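Local structure of methylglyoxal reductase (NADPH-dependent) (Candida albicans SC5314, 6KWS) at residues A[15-20]-A[245-250]; A[127-132]-A[191-196]; A[195-200]-A[238-243]; A[260-265]-A[305-310]. The protein probably catalyses the NADPH-dependent reduction of methylglyoxal, as a member of the dihydroflavonol-4-reductase subfamily of NAD(P)-dependent enzymes. The protein carries 1 engineered substitution. All coordinates share one frame; numbering follows the deposited sequence.

Interaction 1: A[15-20]-A[245-250]; sequences QHVVKQ and KAHIIA
Gln20 brings its amide against CA and CB of Lys245, the two side chains crossing at about a right angle, with Gln20 OE1 3.4 Å from Lys245 CB. Its CG stands beside the backbone N (chi1 -57°) and the rest of the chain is extended, which suits a residue that must span the gap; at its tip NE2 donates to Arg241 O. Glutamine thus serves both as an aliphatic spacer and as a polar end at the more open side of the contact. Deeper in, the ethyl arm of Ile248 reaches between the helices. Ile248 CD1 lies 3.5 Å from Gln20 CB, and the distance from Ile248 CD1 to Val17 O is 3.8 Å. Next to it, Val17 CG2 comes within 3.9 Å of His247 CB, where a short beta-branched side chain fits well. The His247 ring is fixed at both nitrogens, by Thr124 OG1 and Val243 O, and lies beside Leu81 and Ile13, two residues that bind NADPH. The segment axes approach to 9.2 Å at 56°, and five residues touch. Helix 12-23 follows the first Rossmann strand, 3-7, while helix 240-252 packs on strands 188-194 and 120-124.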
loop_
_atom_site.group_PDB
_atom_site.type_symbol
_atom_site.label_atom_id
_atom_site.label_comp_id
_atom_site.label_asym_id
_atom_site.label_seq_id
_atom_site.Cartn_x
_atom_site.Cartn_y
_atom_site.Cartn_z
ATOM N N GLN A 15 -7.863 0.822 6.338
ATOM C CA GLN A 15 -8.402 0.576 7.671
ATOM C C GLN A 15 -7.388 0.937 8.748
ATOM O O GLN A 15 -7.743 1.495 9.793
ATOM C CB GLN A 15 -8.830 -0.888 7.801
ATOM C CG GLN A 15 -9.945 -1.283 6.844
ATOM C CD GLN A 15 -10.777 -2.462 7.350
ATOM O OE1 GLN A 15 -10.550 -2.982 8.447
ATOM N NE2 GLN A 15 -11.742 -2.887 6.549
ATOM N N HIS A 16 -6.115 0.642 8.503
ATOM C CA HIS A 16 -5.093 0.970 9.484
ATOM C C HIS A 16 -4.905 2.477 9.596
ATOM O O HIS A 16 -4.804 3.019 10.708
ATOM C CB HIS A 16 -3.793 0.275 9.113
ATOM C CG HIS A 16 -3.740 -1.157 9.539
ATOM N ND1 HIS A 16 -3.673 -1.534 10.864
ATOM C CD2 HIS A 16 -3.763 -2.307 8.820
ATOM C CE1 HIS A 16 -3.647 -2.853 10.943
ATOM N NE2 HIS A 16 -3.707 -3.348 9.718
ATOM N N VAL A 17 -4.885 3.174 8.458
ATOM C CA VAL A 17 -4.840 4.633 8.480
ATOM C C VAL A 17 -6.021 5.187 9.275
ATOM O O VAL A 17 -5.868 6.071 10.131
ATOM C CB VAL A 17 -4.814 5.176 7.041
ATOM C CG1 VAL A 17 -5.150 6.660 7.019
ATOM C CG2 VAL A 17 -3.444 4.899 6.394
ATOM N N VAL A 18 -7.214 4.651 9.017
ATOM C CA VAL A 18 -8.413 5.132 9.692
ATOM C C VAL A 18 -8.280 4.971 11.201
ATOM O O VAL A 18 -8.531 5.911 11.971
ATOM C CB VAL A 18 -9.653 4.401 9.146
ATOM C CG1 VAL A 18 -10.842 4.589 10.064
ATOM C CG2 VAL A 18 -9.987 4.929 7.759
ATOM N N LYS A 19 -7.894 3.769 11.645
ATOM C CA LYS A 19 -7.694 3.514 13.070
ATOM C C LYS A 19 -6.695 4.494 13.672
ATOM O O LYS A 19 -6.939 5.081 14.730
ATOM C CB LYS A 19 -7.221 2.074 13.279
ATOM C CG LYS A 19 -7.070 1.692 14.736
ATOM C CD LYS A 19 -6.294 0.402 14.936
ATOM C CE LYS A 19 -6.929 -0.779 14.171
ATOM N NZ LYS A 19 -7.020 -2.062 14.962
ATOM N N GLN A 20 -5.561 4.698 13.004
ATOM C CA GLN A 20 -4.582 5.629 13.550
ATOM C C GLN A 20 -5.085 7.067 13.506
ATOM O O GLN A 20 -4.869 7.826 14.458
ATOM C CB GLN A 20 -3.259 5.496 12.815
ATOM C CG GLN A 20 -2.692 4.095 12.848
ATOM C CD GLN A 20 -1.235 4.107 12.514
ATOM O OE1 GLN A 20 -0.589 5.157 12.598
ATOM N NE2 GLN A 20 -0.698 2.961 12.122
ATOM N N LYS A 245 1.002 4.414 9.117
ATOM C CA LYS A 245 1.484 5.542 9.895
ATOM C C LYS A 245 2.178 6.558 9.002
ATOM O O LYS A 245 2.064 7.771 9.221
ATOM C CB LYS A 245 2.421 5.068 10.996
ATOM C CG LYS A 245 2.918 6.198 11.867
ATOM C CD LYS A 245 3.629 5.675 13.093
ATOM C CE LYS A 245 4.307 6.810 13.862
ATOM N NZ LYS A 245 4.102 6.704 15.337
ATOM N N ALA A 246 2.878 6.082 7.968
ATOM C CA ALA A 246 3.571 6.999 7.070
ATOM C C ALA A 246 2.586 7.905 6.351
ATOM O O ALA A 246 2.848 9.098 6.187
ATOM C CB ALA A 246 4.431 6.229 6.068
ATOM N N HIS A 247 1.436 7.369 5.935
ATOM C CA HIS A 247 0.407 8.230 5.360
ATOM C C HIS A 247 0.082 9.397 6.275
ATOM O O HIS A 247 -0.182 10.509 5.799
ATOM C CB HIS A 247 -0.864 7.441 5.069
ATOM C CG HIS A 247 -0.777 6.634 3.816
ATOM N ND1 HIS A 247 -0.022 5.481 3.723
ATOM C CD2 HIS A 247 -1.317 6.834 2.594
ATOM C CE1 HIS A 247 -0.113 5.003 2.494
ATOM N NE2 HIS A 247 -0.898 5.802 1.792
ATOM N N ILE A 248 0.093 9.172 7.590
ATOM C CA ILE A 248 -0.276 10.257 8.480
ATOM C C ILE A 248 0.891 11.202 8.691
ATOM O O ILE A 248 0.722 12.426 8.644
ATOM C CB ILE A 248 -0.822 9.704 9.798
ATOM C CG1 ILE A 248 -2.209 9.119 9.546
ATOM C CG2 ILE A 248 -0.844 10.796 10.867
ATOM C CD1 ILE A 248 -2.591 8.016 10.514
ATOM N N ILE A 249 2.097 10.671 8.900
ATOM C CA ILE A 249 3.241 11.570 9.018
ATOM C C ILE A 249 3.400 12.381 7.739
ATOM O O ILE A 249 3.895 13.512 7.773
ATOM C CB ILE A 249 4.534 10.792 9.364
ATOM C CG1 ILE A 249 4.344 9.892 10.595
ATOM C CG2 ILE A 249 5.695 11.747 9.593
ATOM C CD1 ILE A 249 4.073 10.651 11.861
ATOM N N ALA A 250 2.912 11.856 6.613
ATOM C CA ALA A 250 3.162 12.492 5.325
ATOM C C ALA A 250 2.478 13.846 5.199
ATOM O O ALA A 250 2.971 14.710 4.459
ATOM C CB ALA A 250 2.716 11.579 4.186
#

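Interaction 2: A[127-132]-A[191-196]; sequences YAAIST and TINPSF
Tyr127 meets the end of strand 188-194 with its backbone and the root of its side chain. Its N donates to Pro194 O at 2.9 Å in a nearly straight bond (175° at the hydrogen), the donor standing above the carbonyl plane. Tyr127 CB rests 3.7 Å from Ser195 CA. CG, anti to the backbone N (chi1 -180°), starts the ring off away from the strand; Ser131 OG sits 3.4 Å above one face of the Tyr127 ring, offset toward the rim, and the phenol reaches Glu136 OE2. Tyrosine therefore suits a place that needs apolar bulk along the way and a polar group at the far end. Ile130 approaches Asn193 at about a right angle. Its chi2 (-167°) extends the ethyl arm, putting Ile130 CD1 3.9 Å from Asn193 CB, so that an apolar tip covers the aliphatic base of the asparagine. The turn itself is tied by Tyr127 O, which accepts from both Ile130 N and Ser131 N. Chemically, the join combines one buried backbone bond with apolar packing: the backbone N and O of Tyr127 are both engaged, and the loop after strand 120-124 is fixed to strand 188-194 without any charge pairing across the contact.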
loop_
_atom_site.group_PDB
_atom_site.type_symbol
_atom_site.label_atom_id
_atom_site.label_comp_id
_atom_site.label_asym_id
_atom_site.label_seq_id
_atom_site.Cartn_x
_atom_site.Cartn_y
_atom_site.Cartn_z
ATOM N N TYR A 127 6.612 0.786 -4.477
ATOM C CA TYR A 127 7.999 0.556 -4.851
ATOM C C TYR A 127 8.110 0.211 -6.334
ATOM O O TYR A 127 9.129 0.505 -6.973
ATOM C CB TYR A 127 8.574 -0.569 -3.977
ATOM C CG TYR A 127 10.025 -0.917 -4.245
ATOM C CD1 TYR A 127 11.027 0.050 -4.128
ATOM C CD2 TYR A 127 10.393 -2.203 -4.618
ATOM C CE1 TYR A 127 12.352 -0.258 -4.376
ATOM C CE2 TYR A 127 11.724 -2.530 -4.862
ATOM C CZ TYR A 127 12.694 -1.556 -4.738
ATOM O OH TYR A 127 14.013 -1.868 -4.981
ATOM N N ALA A 128 7.075 -0.407 -6.899
ATOM C CA ALA A 128 7.094 -0.736 -8.313
ATOM C C ALA A 128 7.234 0.494 -9.197
ATOM O O ALA A 128 7.656 0.363 -10.347
ATOM C CB ALA A 128 5.827 -1.499 -8.696
ATOM N N ALA A 129 6.856 1.679 -8.718
ATOM C CA ALA A 129 7.092 2.879 -9.510
ATOM C C ALA A 129 8.509 3.403 -9.343
ATOM O O ALA A 129 8.926 4.293 -10.095
ATOM C CB ALA A 129 6.089 3.976 -9.147
ATOM N N ILE A 130 9.262 2.862 -8.393
ATOM C CA ILE A 130 10.625 3.301 -8.152
ATOM C C ILE A 130 11.649 2.431 -8.881
ATOM O O ILE A 130 12.629 2.948 -9.417
ATOM C CB ILE A 130 10.905 3.336 -6.639
ATOM C CG1 ILE A 130 9.999 4.364 -5.954
ATOM C CG2 ILE A 130 12.344 3.678 -6.422
ATOM C CD1 ILE A 130 10.406 4.705 -4.517
ATOM N N SER A 131 11.458 1.112 -8.930
ATOM C CA SER A 131 12.550 0.214 -9.283
ATOM C C SER A 131 12.338 -0.420 -10.657
ATOM O O SER A 131 11.326 -1.091 -10.899
ATOM C CB SER A 131 12.738 -0.856 -8.209
ATOM O OG SER A 131 11.649 -1.741 -8.175
ATOM N N THR A 132 13.310 -0.210 -11.543
ATOM C CA THR A 132 13.382 -0.932 -12.806
ATOM C C THR A 132 13.832 -2.371 -12.544
ATOM O O THR A 132 14.769 -2.601 -11.770
ATOM C CB THR A 132 14.364 -0.210 -13.739
ATOM O OG1 THR A 132 14.025 1.183 -13.808
ATOM C CG2 THR A 132 14.322 -0.787 -15.111
ATOM N N THR A 191 3.711 11.162 -1.691
ATOM C CA THR A 191 3.561 9.847 -2.275
ATOM C C THR A 191 4.165 8.839 -1.306
ATOM O O THR A 191 5.241 9.084 -0.750
ATOM C CB THR A 191 4.239 9.848 -3.652
ATOM O OG1 THR A 191 3.258 10.083 -4.669
ATOM C CG2 THR A 191 4.892 8.600 -3.925
ATOM N N ILE A 192 3.447 7.744 -1.059
ATOM C CA ILE A 192 3.903 6.643 -0.214
ATOM C C ILE A 192 4.144 5.434 -1.114
ATOM O O ILE A 192 3.191 4.889 -1.683
ATOM C CB ILE A 192 2.863 6.319 0.866
ATOM C CG1 ILE A 192 2.500 7.584 1.643
ATOM C CG2 ILE A 192 3.380 5.248 1.811
ATOM C CD1 ILE A 192 3.613 8.044 2.575
ATOM N N ASN A 193 5.400 4.997 -1.259
ATOM C CA ASN A 193 5.735 3.874 -2.145
ATOM C C ASN A 193 6.202 2.672 -1.346
ATOM O O ASN A 193 7.415 2.483 -1.162
ATOM C CB ASN A 193 6.815 4.250 -3.153
ATOM C CG ASN A 193 6.523 5.521 -3.845
ATOM O OD1 ASN A 193 6.085 5.535 -4.992
ATOM N ND2 ASN A 193 6.779 6.618 -3.158
ATOM N N PRO A 194 5.297 1.812 -0.892
ATOM C CA PRO A 194 5.713 0.628 -0.143
ATOM C C PRO A 194 6.133 -0.510 -1.060
ATOM O O PRO A 194 5.662 -0.639 -2.195
ATOM C CB PRO A 194 4.447 0.267 0.635
ATOM C CG PRO A 194 3.353 0.712 -0.254
ATOM C CD PRO A 194 3.830 1.896 -1.021
ATOM N N SER A 195 7.038 -1.348 -0.550
ATOM C CA SER A 195 7.311 -2.628 -1.205
ATOM C C SER A 195 6.169 -3.594 -0.911
ATOM O O SER A 195 5.031 -3.145 -0.718
ATOM C CB SER A 195 8.652 -3.213 -0.760
ATOM O OG SER A 195 9.076 -2.643 0.456
ATOM N N PHE A 196 6.436 -4.905 -0.886
ATOM C CA PHE A 196 5.384 -5.846 -0.509
ATOM C C PHE A 196 4.909 -5.564 0.910
ATOM O O PHE A 196 5.710 -5.488 1.843
ATOM C CB PHE A 196 5.864 -7.290 -0.609
ATOM C CG PHE A 196 6.170 -7.725 -1.995
ATOM C CD1 PHE A 196 5.144 -7.962 -2.908
ATOM C CD2 PHE A 196 7.498 -7.918 -2.397
ATOM C CE1 PHE A 196 5.436 -8.367 -4.206
ATOM C CE2 PHE A 196 7.798 -8.328 -3.694
ATOM C CZ PHE A 196 6.766 -8.547 -4.596
#

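Interaction 3: A[195-200]-A[238-243]; sequences SFVFGP and VDVRDV
A parallel beta-alpha-beta unit, strand 196-198, helix 216-222 and strand 234-239, forms one edge of the central sheet, and here Val197 and Phe198 pair with Val238 and Asp239. Val238 bonds to the residues before and after Val197: its N donates to Phe196 O at 3.0 Å, and its O accepts from Phe198 N at the same length. The ladder runs on into the helix start, where Val240 N reaches Phe198 O at 2.7 Å, nearly along the C=O axis. Val197, a residue that binds NADPH, sets CG1 3.5 Å from Val240 CB, the two compact valines crossing at about a right angle. Glycine suits position 199 because a CB there would collide with Val240 CG1 and Asp239 OD2 and, at Gly199's phi of 116°, press on the preceding carbonyl O. Asp239 is the N-cap of helix 240-252. Its OD1 takes Arg241 N and Arg241 NE, each at 2.8 Å and from opposite faces of the carboxylate; Arg241 NH2 reaches Asp239 OD2 at 2.9 Å, completing a side-on salt bridge. Pro200 CD lies over the centre of the Arg241 guanidinium, 3.7 Å above its plane. Ser326 adds a bond to Asp239 OD2, and Asp329 a second charge for Arg241 NH2. Opposite charges thus meet where strand becomes helix: the carboxylate answers both a helix N-terminus and an arginine, which would be expected to stabilise its ionised form.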
loop_
_atom_site.group_PDB
_atom_site.type_symbol
_atom_site.label_atom_id
_atom_site.label_comp_id
_atom_site.label_asym_id
_atom_site.label_seq_id
_atom_site.Cartn_x
_atom_site.Cartn_y
_atom_site.Cartn_z
ATOM N N SER A 195 7.038 -1.348 -0.550
ATOM C CA SER A 195 7.311 -2.628 -1.205
ATOM C C SER A 195 6.169 -3.594 -0.911
ATOM O O SER A 195 5.031 -3.145 -0.718
ATOM C CB SER A 195 8.652 -3.213 -0.760
ATOM O OG SER A 195 9.076 -2.643 0.456
ATOM N N PHE A 196 6.436 -4.905 -0.886
ATOM C CA PHE A 196 5.384 -5.846 -0.509
ATOM C C PHE A 196 4.909 -5.564 0.910
ATOM O O PHE A 196 5.710 -5.488 1.843
ATOM C CB PHE A 196 5.864 -7.290 -0.609
ATOM C CG PHE A 196 6.170 -7.725 -1.995
ATOM C CD1 PHE A 196 5.144 -7.962 -2.908
ATOM C CD2 PHE A 196 7.498 -7.918 -2.397
ATOM C CE1 PHE A 196 5.436 -8.367 -4.206
ATOM C CE2 PHE A 196 7.798 -8.328 -3.694
ATOM C CZ PHE A 196 6.766 -8.547 -4.596
ATOM N N VAL A 197 3.605 -5.406 1.073
ATOM C CA VAL A 197 3.040 -5.009 2.355
ATOM C C VAL A 197 2.589 -6.250 3.119
ATOM O O VAL A 197 1.666 -6.954 2.692
ATOM C CB VAL A 197 1.879 -4.027 2.169
ATOM C CG1 VAL A 197 1.314 -3.699 3.512
ATOM C CG2 VAL A 197 2.354 -2.773 1.450
ATOM N N PHE A 198 3.243 -6.517 4.246
ATOM C CA PHE A 198 2.915 -7.608 5.148
ATOM C C PHE A 198 2.188 -7.043 6.361
ATOM O O PHE A 198 2.043 -5.832 6.512
ATOM C CB PHE A 198 4.182 -8.348 5.604
ATOM C CG PHE A 198 4.875 -9.099 4.525
ATOM C CD1 PHE A 198 4.220 -9.417 3.356
ATOM C CD2 PHE A 198 6.198 -9.500 4.689
ATOM C CE1 PHE A 198 4.869 -10.120 2.349
ATOM C CE2 PHE A 198 6.861 -10.213 3.686
ATOM C CZ PHE A 198 6.191 -10.523 2.514
ATOM N N GLY A 199 1.775 -7.929 7.261
ATOM C CA GLY A 199 1.211 -7.505 8.518
ATOM C C GLY A 199 -0.234 -7.921 8.650
ATOM O O GLY A 199 -0.887 -8.291 7.672
ATOM N N PRO A 200 -0.760 -7.861 9.871
ATOM C CA PRO A 200 -2.149 -8.270 10.108
ATOM C C PRO A 200 -3.150 -7.250 9.584
ATOM O O PRO A 200 -2.837 -6.072 9.396
ATOM C CB PRO A 200 -2.212 -8.344 11.630
ATOM C CG PRO A 200 -1.291 -7.181 12.020
ATOM C CD PRO A 200 -0.137 -7.307 11.088
ATOM N N VAL A 238 7.490 -4.354 3.919
ATOM C CA VAL A 238 7.295 -3.383 4.988
ATOM C C VAL A 238 5.969 -3.729 5.648
ATOM O O VAL A 238 5.051 -4.221 4.987
ATOM C CB VAL A 238 7.318 -1.943 4.426
ATOM C CG1 VAL A 238 6.231 -1.797 3.393
ATOM C CG2 VAL A 238 7.133 -0.928 5.513
ATOM N N ASP A 239 5.884 -3.523 6.960
ATOM C CA ASP A 239 4.654 -3.840 7.677
ATOM C C ASP A 239 3.581 -2.794 7.386
ATOM O O ASP A 239 3.868 -1.596 7.290
ATOM C CB ASP A 239 4.924 -3.927 9.182
ATOM C CG ASP A 239 3.705 -4.388 9.981
ATOM O OD1 ASP A 239 2.819 -3.555 10.309
ATOM O OD2 ASP A 239 3.645 -5.591 10.300
ATOM N N VAL A 240 2.332 -3.267 7.268
ATOM C CA VAL A 240 1.197 -2.430 6.882
ATOM C C VAL A 240 0.966 -1.309 7.881
ATOM O O VAL A 240 0.535 -0.210 7.503
ATOM C CB VAL A 240 -0.070 -3.296 6.726
ATOM C CG1 VAL A 240 -0.402 -3.971 8.033
ATOM C CG2 VAL A 240 -1.258 -2.463 6.231
ATOM N N ARG A 241 1.240 -1.560 9.164
ATOM C CA ARG A 241 1.024 -0.542 10.183
ATOM C C ARG A 241 1.991 0.628 10.020
ATOM O O ARG A 241 1.619 1.785 10.257
ATOM C CB ARG A 241 1.138 -1.186 11.558
ATOM C CG ARG A 241 -0.052 -2.085 11.853
ATOM C CD ARG A 241 0.222 -3.051 12.979
ATOM N NE ARG A 241 1.327 -3.954 12.662
ATOM C CZ ARG A 241 1.702 -4.973 13.434
ATOM N NH1 ARG A 241 1.055 -5.230 14.562
ATOM N NH2 ARG A 241 2.717 -5.746 13.071
ATOM N N ASP A 242 3.231 0.354 9.597
ATOM C CA ASP A 242 4.171 1.440 9.318
ATOM C C ASP A 242 3.803 2.193 8.044
ATOM O O ASP A 242 3.998 3.409 7.956
ATOM C CB ASP A 242 5.587 0.879 9.246
ATOM C CG ASP A 242 5.996 0.221 10.549
ATOM O OD1 ASP A 242 5.554 0.752 11.608
ATOM O OD2 ASP A 242 6.720 -0.817 10.529
ATOM N N VAL A 243 3.260 1.500 7.053
ATOM C CA VAL A 243 2.777 2.188 5.869
ATOM C C VAL A 243 1.640 3.120 6.248
ATOM O O VAL A 243 1.671 4.321 5.944
ATOM C CB VAL A 243 2.356 1.164 4.797
ATOM C CG1 VAL A 243 1.826 1.859 3.557
ATOM C CG2 VAL A 243 3.530 0.254 4.439
#

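Interaction 4: A[260-265]-A[305-310]; sequences RILLNS and ATIDDT
Leu262 makes the first contact of the strand with 305-310, its branched end meeting Ile307 obliquely: Leu262 CD1 lies 3.7 Å from Ile307 CG2, and Leu262 CD2 3.9 Å from the same methyl. Ile307 CG2 is anti to its backbone N (chi1 -65° for CG1), the arrangement that turns this branch to the leucine. At the other end of the short run, Leu262 CB faces Asp309 CB at 4.3 Å, so the leucine spans the space between two residues of the opposing segment. Leucine suits this place because both its methyls can lie against Ile307 CG2, while Ile130, from outside the two segments, covers it as well. Leu263 points the other way, as the alternation of a strand requires, and joins the apolar layer of Pro194, Val243, Ala246 and Leu316. Asn264 returns to the contact. Its CG is anti to the backbone N (chi1 -176°), which carries the flat amide group across Ile307 at about a right angle, Asn264 CG being 3.6 Å from Ile307 CD1. The isoleucine thus uses its two branches on two neighbours. Asn264 O is 3.0 Å from Asp309 OD2, and that carboxylate forms a salt bridge with Arg313 NE, one turn into the helix that Asp309 immediately precedes. Strand 260-269 lies inside the Rossmann-type sheet, parallel to 188-194 and antiparallel to 234-239, and strand 306-307 pairs with 142-143 in a separate two-stranded parallel sheet. Such a small sheet beside the nucleotide-binding one is consistent with the two-part architecture of extended short-chain dehydrogenases.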
loop_
_atom_site.group_PDB
_atom_site.type_symbol
_atom_site.label_atom_id
_atom_site.label_comp_id
_atom_site.label_asym_id
_atom_site.label_seq_id
_atom_site.Cartn_x
_atom_site.Cartn_y
_atom_site.Cartn_z
ATOM N N ARG A 260 8.436 11.920 -2.498
ATOM C CA ARG A 260 8.129 10.504 -2.677
ATOM C C ARG A 260 8.779 9.744 -1.533
ATOM O O ARG A 260 10.005 9.760 -1.401
ATOM C CB ARG A 260 8.674 9.962 -3.987
ATOM C CG ARG A 260 8.158 10.599 -5.228
ATOM C CD ARG A 260 8.989 10.034 -6.353
ATOM N NE ARG A 260 8.393 8.848 -6.956
ATOM C CZ ARG A 260 9.099 7.885 -7.544
ATOM N NH1 ARG A 260 10.430 7.964 -7.583
ATOM N NH2 ARG A 260 8.476 6.841 -8.090
ATOM N N ILE A 261 7.978 9.081 -0.712
ATOM C CA ILE A 261 8.496 8.440 0.482
ATOM C C ILE A 261 8.533 6.938 0.235
ATOM O O ILE A 261 7.494 6.299 0.021
ATOM C CB ILE A 261 7.677 8.814 1.725
ATOM C CG1 ILE A 261 7.869 10.294 2.037
ATOM C CG2 ILE A 261 8.202 8.117 2.916
ATOM C CD1 ILE A 261 6.595 11.046 2.223
ATOM N N LEU A 262 9.734 6.380 0.244
ATOM C CA LEU A 262 9.907 4.945 0.073
ATOM C C LEU A 262 9.635 4.238 1.405
ATOM O O LEU A 262 10.197 4.609 2.447
ATOM C CB LEU A 262 11.316 4.667 -0.443
ATOM C CG LEU A 262 11.599 3.498 -1.376
ATOM C CD1 LEU A 262 13.056 3.564 -1.897
ATOM C CD2 LEU A 262 11.347 2.201 -0.638
ATOM N N LEU A 263 8.761 3.235 1.387
ATOM C CA LEU A 263 8.455 2.476 2.591
ATOM C C LEU A 263 8.953 1.059 2.399
ATOM O O LEU A 263 8.340 0.256 1.682
ATOM C CB LEU A 263 6.975 2.515 2.943
ATOM C CG LEU A 263 7.039 3.527 4.084
ATOM C CD1 LEU A 263 6.918 4.950 3.541
ATOM C CD2 LEU A 263 6.114 3.247 5.239
ATOM N N ASN A 264 10.086 0.775 3.039
ATOM C CA ASN A 264 10.680 -0.547 2.997
ATOM C C ASN A 264 11.453 -0.782 4.284
ATOM O O ASN A 264 12.304 0.023 4.671
ATOM C CB ASN A 264 11.597 -0.712 1.787
ATOM C CG ASN A 264 12.145 -2.128 1.678
ATOM O OD1 ASN A 264 11.481 -3.015 1.167
ATOM N ND2 ASN A 264 13.350 -2.341 2.174
ATOM N N SER A 265 11.145 -1.891 4.937
ATOM C CA SER A 265 11.819 -2.318 6.142
ATOM C C SER A 265 12.995 -3.263 5.893
ATOM O O SER A 265 13.873 -3.380 6.753
ATOM C CB SER A 265 10.807 -3.013 7.045
ATOM O OG SER A 265 11.343 -3.212 8.339
ATOM N N ALA A 305 19.336 -5.470 -5.438
ATOM C CA ALA A 305 19.865 -4.154 -5.125
ATOM C C ALA A 305 19.667 -3.833 -3.647
ATOM O O ALA A 305 18.892 -4.472 -2.935
ATOM C CB ALA A 305 19.194 -3.076 -5.971
ATOM N N THR A 306 20.385 -2.821 -3.197
ATOM C CA THR A 306 20.187 -2.237 -1.884
ATOM C C THR A 306 19.205 -1.085 -2.004
ATOM O O THR A 306 19.403 -0.176 -2.819
ATOM C CB THR A 306 21.512 -1.736 -1.315
ATOM O OG1 THR A 306 22.426 -2.834 -1.231
ATOM C CG2 THR A 306 21.304 -1.143 0.049
ATOM N N ILE A 307 18.147 -1.135 -1.204
ATOM C CA ILE A 307 17.189 -0.040 -1.136
ATOM C C ILE A 307 17.705 0.959 -0.122
ATOM O O ILE A 307 17.871 0.624 1.055
ATOM C CB ILE A 307 15.792 -0.535 -0.748
ATOM C CG1 ILE A 307 15.243 -1.445 -1.842
ATOM C CG2 ILE A 307 14.872 0.641 -0.496
ATOM C CD1 ILE A 307 14.084 -2.236 -1.374
ATOM N N ASP A 308 17.970 2.181 -0.573
ATOM C CA ASP A 308 18.504 3.222 0.303
ATOM C C ASP A 308 17.391 4.216 0.612
ATOM O O ASP A 308 17.216 5.211 -0.097
ATOM C CB ASP A 308 19.706 3.916 -0.319
ATOM C CG ASP A 308 20.286 4.979 0.585
ATOM O OD1 ASP A 308 19.910 5.008 1.778
ATOM O OD2 ASP A 308 21.121 5.778 0.104
ATOM N N ASP A 309 16.657 3.954 1.697
ATOM C CA ASP A 309 15.540 4.791 2.119
ATOM C C ASP A 309 15.915 5.727 3.267
ATOM O O ASP A 309 15.043 6.121 4.051
ATOM C CB ASP A 309 14.327 3.926 2.487
ATOM C CG ASP A 309 14.588 2.965 3.665
ATOM O OD1 ASP A 309 15.712 2.436 3.800
ATOM O OD2 ASP A 309 13.639 2.721 4.450
ATOM N N THR A 310 17.192 6.129 3.349
ATOM C CA THR A 310 17.649 6.998 4.435
ATOM C C THR A 310 16.777 8.245 4.561
ATOM O O THR A 310 16.250 8.540 5.639
ATOM C CB THR A 310 19.115 7.383 4.219
ATOM O OG1 THR A 310 19.842 6.231 3.788
ATOM C CG2 THR A 310 19.734 7.864 5.504
#

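How the interactions relate
Interactions 2, 3 and 4 all reach the large mixed sheet, in which strands 188-194, 260-269, 234-239 and 196-198 lie in that order, while interaction 1 packs helix 240-252 against helix 12-23. Interactions 2 and 4 have centres about 9 Å apart, 1 and 3 about 12 Å; interaction 1 is about 18 Å from 2 and from 4. Along the chain, interaction 1 joins the farthest ends, and 2 and 3 fall between them, sharing Ser195 and Phe196; interaction 4 follows. His16 NE2 bonds to Pro200 O, and Ser195 N pairs with Leu263 O. The contacts thereby link the Rossmann core, with its NADPH residues, to the 305-310 segment.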